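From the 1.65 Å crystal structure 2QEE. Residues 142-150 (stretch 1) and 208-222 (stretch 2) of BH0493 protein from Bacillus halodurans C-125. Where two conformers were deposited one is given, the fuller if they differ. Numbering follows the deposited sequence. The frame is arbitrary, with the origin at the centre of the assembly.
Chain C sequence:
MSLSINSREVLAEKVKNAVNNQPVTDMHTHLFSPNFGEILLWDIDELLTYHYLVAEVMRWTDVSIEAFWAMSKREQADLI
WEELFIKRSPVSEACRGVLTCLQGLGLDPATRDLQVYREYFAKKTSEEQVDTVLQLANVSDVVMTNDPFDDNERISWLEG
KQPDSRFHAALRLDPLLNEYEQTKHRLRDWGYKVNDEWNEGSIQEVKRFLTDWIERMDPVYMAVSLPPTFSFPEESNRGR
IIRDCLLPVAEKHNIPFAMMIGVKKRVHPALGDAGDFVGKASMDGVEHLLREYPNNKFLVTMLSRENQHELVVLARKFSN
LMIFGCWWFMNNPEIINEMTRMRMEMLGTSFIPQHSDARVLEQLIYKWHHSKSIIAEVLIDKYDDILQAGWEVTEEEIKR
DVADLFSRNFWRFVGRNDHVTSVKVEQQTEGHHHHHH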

# COMPACT_ATOMS: atom_id res chain seq x y z
N VAL C 142 1.47 -31.15 7.91
CA VAL C 142 0.62 -30.12 8.50
C VAL C 142 1.21 -29.76 9.86
O VAL C 142 1.46 -30.67 10.70
CB VAL C 142 -0.85 -30.66 8.66
CG1 VAL C 142 -1.68 -29.77 9.60
CG2 VAL C 142 -1.53 -30.76 7.29
N VAL C 143 1.47 -28.47 10.09
CA VAL C 143 1.85 -28.03 11.44
C VAL C 143 0.60 -27.59 12.15
O VAL C 143 -0.18 -26.72 11.66
CB VAL C 143 2.93 -26.96 11.45
CG1 VAL C 143 3.26 -26.57 12.88
CG2 VAL C 143 4.24 -27.46 10.74
N MET C 144 0.40 -28.17 13.34
CA MET C 144 -0.77 -27.86 14.15
C MET C 144 -0.53 -26.61 14.99
O MET C 144 0.61 -26.09 15.08
CB MET C 144 -1.02 -29.09 15.11
CG MET C 144 -1.29 -30.39 14.32
SD MET C 144 -1.70 -31.74 15.55
CE MET C 144 -0.08 -32.01 16.20
N THR C 145 -1.59 -26.18 15.70
CA THR C 145 -1.47 -25.21 16.78
C THR C 145 -1.93 -25.92 18.10
O THR C 145 -3.10 -26.26 18.21
CB THR C 145 -2.40 -24.02 16.51
OG1 THR C 145 -1.86 -23.29 15.38
CG2 THR C 145 -2.42 -23.09 17.70
N ASN C 146 -0.96 -26.18 18.97
CA ASN C 146 -1.20 -27.03 20.15
C ASN C 146 -1.13 -26.20 21.43
O ASN C 146 -0.07 -25.68 21.81
CB ASN C 146 -0.18 -28.17 20.13
CG ASN C 146 -0.28 -28.98 18.85
OD1 ASN C 146 0.61 -28.90 18.01
ND2 ASN C 146 -1.39 -29.69 18.65
N ASP C 147 -2.29 -26.12 22.07
CA ASP C 147 -2.48 -25.22 23.20
C ASP C 147 -2.68 -26.02 24.50
O ASP C 147 -3.76 -26.58 24.71
CB ASP C 147 -3.71 -24.36 22.97
CG ASP C 147 -3.86 -23.29 24.04
OD1 ASP C 147 -3.13 -23.32 25.05
OD2 ASP C 147 -4.68 -22.38 23.84
N PRO C 148 -1.64 -26.08 25.32
CA PRO C 148 -1.69 -26.90 26.53
C PRO C 148 -2.67 -26.32 27.55
O PRO C 148 -2.96 -26.97 28.57
CB PRO C 148 -0.29 -26.86 27.05
CG PRO C 148 0.33 -25.69 26.47
CD PRO C 148 -0.34 -25.42 25.17
N PHE C 149 -3.14 -25.10 27.31
CA PHE C 149 -4.10 -24.48 28.20
C PHE C 149 -5.51 -24.88 27.82
O PHE C 149 -6.45 -24.69 28.60
CB PHE C 149 -3.93 -22.97 28.22
CG PHE C 149 -2.60 -22.56 28.73
CD1 PHE C 149 -2.40 -22.36 30.08
CD2 PHE C 149 -1.53 -22.38 27.86
CE1 PHE C 149 -1.16 -22.00 30.56
CE2 PHE C 149 -0.27 -22.03 28.34
CZ PHE C 149 -0.10 -21.85 29.70
N ASP C 150 -5.68 -25.45 26.64
CA ASP C 150 -7.00 -25.94 26.28
C ASP C 150 -7.25 -27.36 26.84
O ASP C 150 -6.62 -28.35 26.43
CB ASP C 150 -7.28 -25.89 24.78
CG ASP C 150 -8.74 -26.23 24.46
OD1 ASP C 150 -9.59 -25.31 24.36
OD2 ASP C 150 -9.09 -27.42 24.38
N ARG C 208 10.41 -24.57 33.42
CA ARG C 208 10.10 -25.98 33.51
C ARG C 208 8.76 -26.32 32.84
O ARG C 208 8.61 -27.40 32.24
CB ARG C 208 10.17 -26.48 34.98
CG ARG C 208 10.01 -28.00 35.09
CD ARG C 208 10.25 -28.48 36.53
NE ARG C 208 9.24 -27.98 37.46
CZ ARG C 208 8.03 -28.51 37.60
NH1 ARG C 208 7.69 -29.59 36.91
NH2 ARG C 208 7.17 -27.99 38.47
N PHE C 209 7.81 -25.39 32.89
CA PHE C 209 6.55 -25.56 32.20
C PHE C 209 6.86 -25.69 30.68
O PHE C 209 6.41 -26.64 30.01
CB PHE C 209 5.59 -24.39 32.49
CG PHE C 209 4.33 -24.44 31.68
CD1 PHE C 209 3.28 -25.23 32.07
CD2 PHE C 209 4.20 -23.68 30.49
CE1 PHE C 209 2.10 -25.32 31.34
CE2 PHE C 209 3.01 -23.74 29.73
CZ PHE C 209 1.95 -24.58 30.14
N LEU C 210 7.64 -24.75 30.15
CA LEU C 210 7.98 -24.82 28.72
C LEU C 210 8.72 -26.13 28.38
O LEU C 210 8.36 -26.82 27.39
CB LEU C 210 8.81 -23.62 28.30
CG LEU C 210 8.07 -22.29 28.44
CD1 LEU C 210 9.09 -21.14 28.20
CD2 LEU C 210 6.83 -22.19 27.54
N THR C 211 9.72 -26.50 29.20
CA THR C 211 10.54 -27.65 28.90
C THR C 211 9.70 -28.93 28.92
O THR C 211 9.91 -29.86 28.10
CB THR C 211 11.72 -27.76 29.92
OG1 THR C 211 12.56 -26.61 29.77
CG2 THR C 211 12.55 -29.02 29.62
N ASP C 212 8.74 -29.01 29.84
CA ASP C 212 7.89 -30.20 29.96
C ASP C 212 7.02 -30.34 28.74
O ASP C 212 6.78 -31.45 28.25
CB ASP C 212 6.95 -30.14 31.19
CG ASP C 212 7.67 -30.43 32.53
OD1 ASP C 212 8.84 -30.84 32.54
OD2 ASP C 212 7.04 -30.21 33.59
N TRP C 213 6.55 -29.22 28.20
CA TRP C 213 5.68 -29.32 27.02
C TRP C 213 6.49 -29.54 25.73
O TRP C 213 6.03 -30.23 24.85
CB TRP C 213 4.77 -28.09 26.93
CG TRP C 213 3.61 -28.33 27.82
CD1 TRP C 213 3.39 -27.77 29.05
CD2 TRP C 213 2.56 -29.27 27.60
NE1 TRP C 213 2.22 -28.30 29.60
CE2 TRP C 213 1.71 -29.23 28.72
CE3 TRP C 213 2.26 -30.16 26.56
CZ2 TRP C 213 0.55 -30.02 28.80
CZ3 TRP C 213 1.12 -30.94 26.64
CH2 TRP C 213 0.27 -30.86 27.76
N ILE C 214 7.68 -29.00 25.69
CA ILE C 214 8.62 -29.27 24.60
C ILE C 214 8.91 -30.76 24.55
O ILE C 214 8.81 -31.35 23.50
CB ILE C 214 9.91 -28.46 24.74
CG1 ILE C 214 9.66 -26.96 24.40
CG2 ILE C 214 11.02 -29.05 23.79
CD1 ILE C 214 10.75 -26.05 24.80
N GLU C 215 9.21 -31.36 25.69
CA GLU C 215 9.53 -32.78 25.76
C GLU C 215 8.33 -33.61 25.29
O GLU C 215 8.46 -34.53 24.49
CB GLU C 215 9.87 -33.13 27.21
CG GLU C 215 9.93 -34.61 27.53
CD GLU C 215 10.41 -34.86 28.94
OE1 GLU C 215 10.33 -33.94 29.80
OE2 GLU C 215 10.90 -35.99 29.19
N ARG C 216 7.16 -33.25 25.77
CA ARG C 216 5.95 -33.94 25.42
C ARG C 216 5.54 -33.84 23.92
O ARG C 216 5.14 -34.84 23.29
CB ARG C 216 4.82 -33.41 26.30
CG ARG C 216 3.59 -34.26 26.30
CD ARG C 216 2.65 -33.86 27.48
NE ARG C 216 3.16 -34.20 28.83
CZ ARG C 216 3.42 -33.31 29.79
NH1 ARG C 216 3.24 -32.01 29.59
NH2 ARG C 216 3.86 -33.71 30.97
N MET C 217 5.61 -32.63 23.37
CA MET C 217 5.02 -32.36 22.05
C MET C 217 6.02 -32.45 20.91
O MET C 217 5.61 -32.60 19.74
CB MET C 217 4.44 -30.95 22.04
CG MET C 217 3.13 -30.79 22.74
SD MET C 217 2.56 -29.08 22.51
CE MET C 217 0.99 -29.17 23.36
N ASP C 218 7.29 -32.28 21.24
CA ASP C 218 8.36 -32.13 20.27
C ASP C 218 8.02 -31.04 19.22
O ASP C 218 8.14 -31.27 18.03
CB ASP C 218 8.68 -33.44 19.56
CG ASP C 218 9.95 -33.35 18.74
OD1 ASP C 218 10.81 -32.45 18.99
OD2 ASP C 218 10.10 -34.16 17.81
N PRO C 219 7.70 -29.83 19.68
CA PRO C 219 7.16 -28.83 18.75
C PRO C 219 8.25 -28.36 17.79
O PRO C 219 9.44 -28.29 18.16
CB PRO C 219 6.75 -27.68 19.71
CG PRO C 219 7.78 -27.76 20.82
CD PRO C 219 7.92 -29.27 21.03
N VAL C 220 7.86 -28.00 16.56
CA VAL C 220 8.76 -27.38 15.61
C VAL C 220 9.05 -25.91 15.89
O VAL C 220 10.06 -25.38 15.46
CB VAL C 220 8.25 -27.63 14.13
CG1 VAL C 220 8.27 -29.14 13.85
CG2 VAL C 220 6.90 -27.10 13.96
N TYR C 221 8.14 -25.25 16.60
CA TYR C 221 8.37 -23.90 17.09
C TYR C 221 7.38 -23.64 18.23
O TYR C 221 6.41 -24.41 18.41
CB TYR C 221 8.25 -22.81 15.95
CG TYR C 221 6.95 -22.81 15.17
CD1 TYR C 221 5.79 -22.21 15.72
CD2 TYR C 221 6.87 -23.34 13.84
CE1 TYR C 221 4.53 -22.20 15.02
CE2 TYR C 221 5.64 -23.32 13.13
CZ TYR C 221 4.48 -22.75 13.73
OH TYR C 221 3.29 -22.70 13.01
N MET C 222 7.66 -22.60 19.00
CA MET C 222 6.73 -22.03 19.99
C MET C 222 6.14 -20.74 19.39
O MET C 222 6.87 -19.98 18.75
CB MET C 222 7.52 -21.64 21.25
CG MET C 222 8.04 -22.92 21.99
SD MET C 222 8.94 -22.49 23.53
CE MET C 222 10.57 -22.05 22.91
O HOH W 1 0.86 -23.66 14.54

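How does the strand end of stretch 1 meet the other stretch? Val142 takes no part, but the next residue, Val143, directs its CA-to-CB bond toward stretch 2 and packs against the segment that follows the helix. Its CG1 lies 3.8 Å from CG2 of Val220, an ordinary van der Waals distance for two methyl groups, and the same CG1 sits 4.0 Å from CE2 of Tyr221. One methyl therefore touches both an aliphatic and an aromatic neighbor. Tyr221 points its CA-to-CB bond sideways, yet its chi1 of 55° (p) and the length of the side chain bring the ring end close enough for this contact.

What joins the stretches where Met144 and Thr145 turn away? Both direct their CA-to-CB bonds away from stretch 2 and make no direct contact with it; a water links their polar atoms to Tyr221. Water 1 lies 2.5 Å from Met144 O, 2.9 Å from Thr145 OG1 and 3.0 Å from Tyr221 OH, with hydrogen bonds to all three. Since no direct hydrogen bond crosses between the stretches, this water supplies a polar link that the side chains themselves do not. Tyr221 OH, which is bonded to the water, also lies 3.9 Å from Val143 CG1, so the hydroxyl oxygen takes part in the packing as well as the polar link.

How can a polar residue such as Asn146 belong to an apolar contact? It does so through its aliphatic carbon: CB lies 3.6 Å from CE of Met217, at the last residue of the helix. The amide oxygen OD1 is hydrogen-bonded elsewhere in the structure. Met217 reaches across with chi2 and chi3 both t, an extended arrangement that carries its terminal methyl to Asn146. The same CE also comes within 4.4 Å of CD of Pro148, so it touches two residues of stretch 1. Asp147, between them, points away and contributes instead to the local fold.

Why does Pro148 fit so well against the helix? It has the largest covered area of any residue here, and its ring meets side chains from successive turns: Phe209, Trp213 and Met217, spaced four residues apart along one side of the helix. Its closest contact is CB to CE2 of Trp213, at 3.5 Å. That CB stands 3.7 Å from the centroid of the indole six-membered ring and 18° off its normal, a CH-pi interaction over the face. On the same proline, CG lies 4.2 Å from CZ of Phe209.

What places Phe149 at the end of the contact? A type I turn runs from Asp147 to Asp150, closed by a hydrogen bond from Asp150 N to Asp147 O at 2.9 Å; Phe149 N also donates to Asp147 OD1 at 2.9 Å. Although the CA-to-CB bond of Phe149 points sideways, its ring extends to stretch 2. There Phe149 CZ approaches Phe209 CZ to 3.4 Å. The rings meet obliquely, with centroids 5.3 Å apart and planes at 40°.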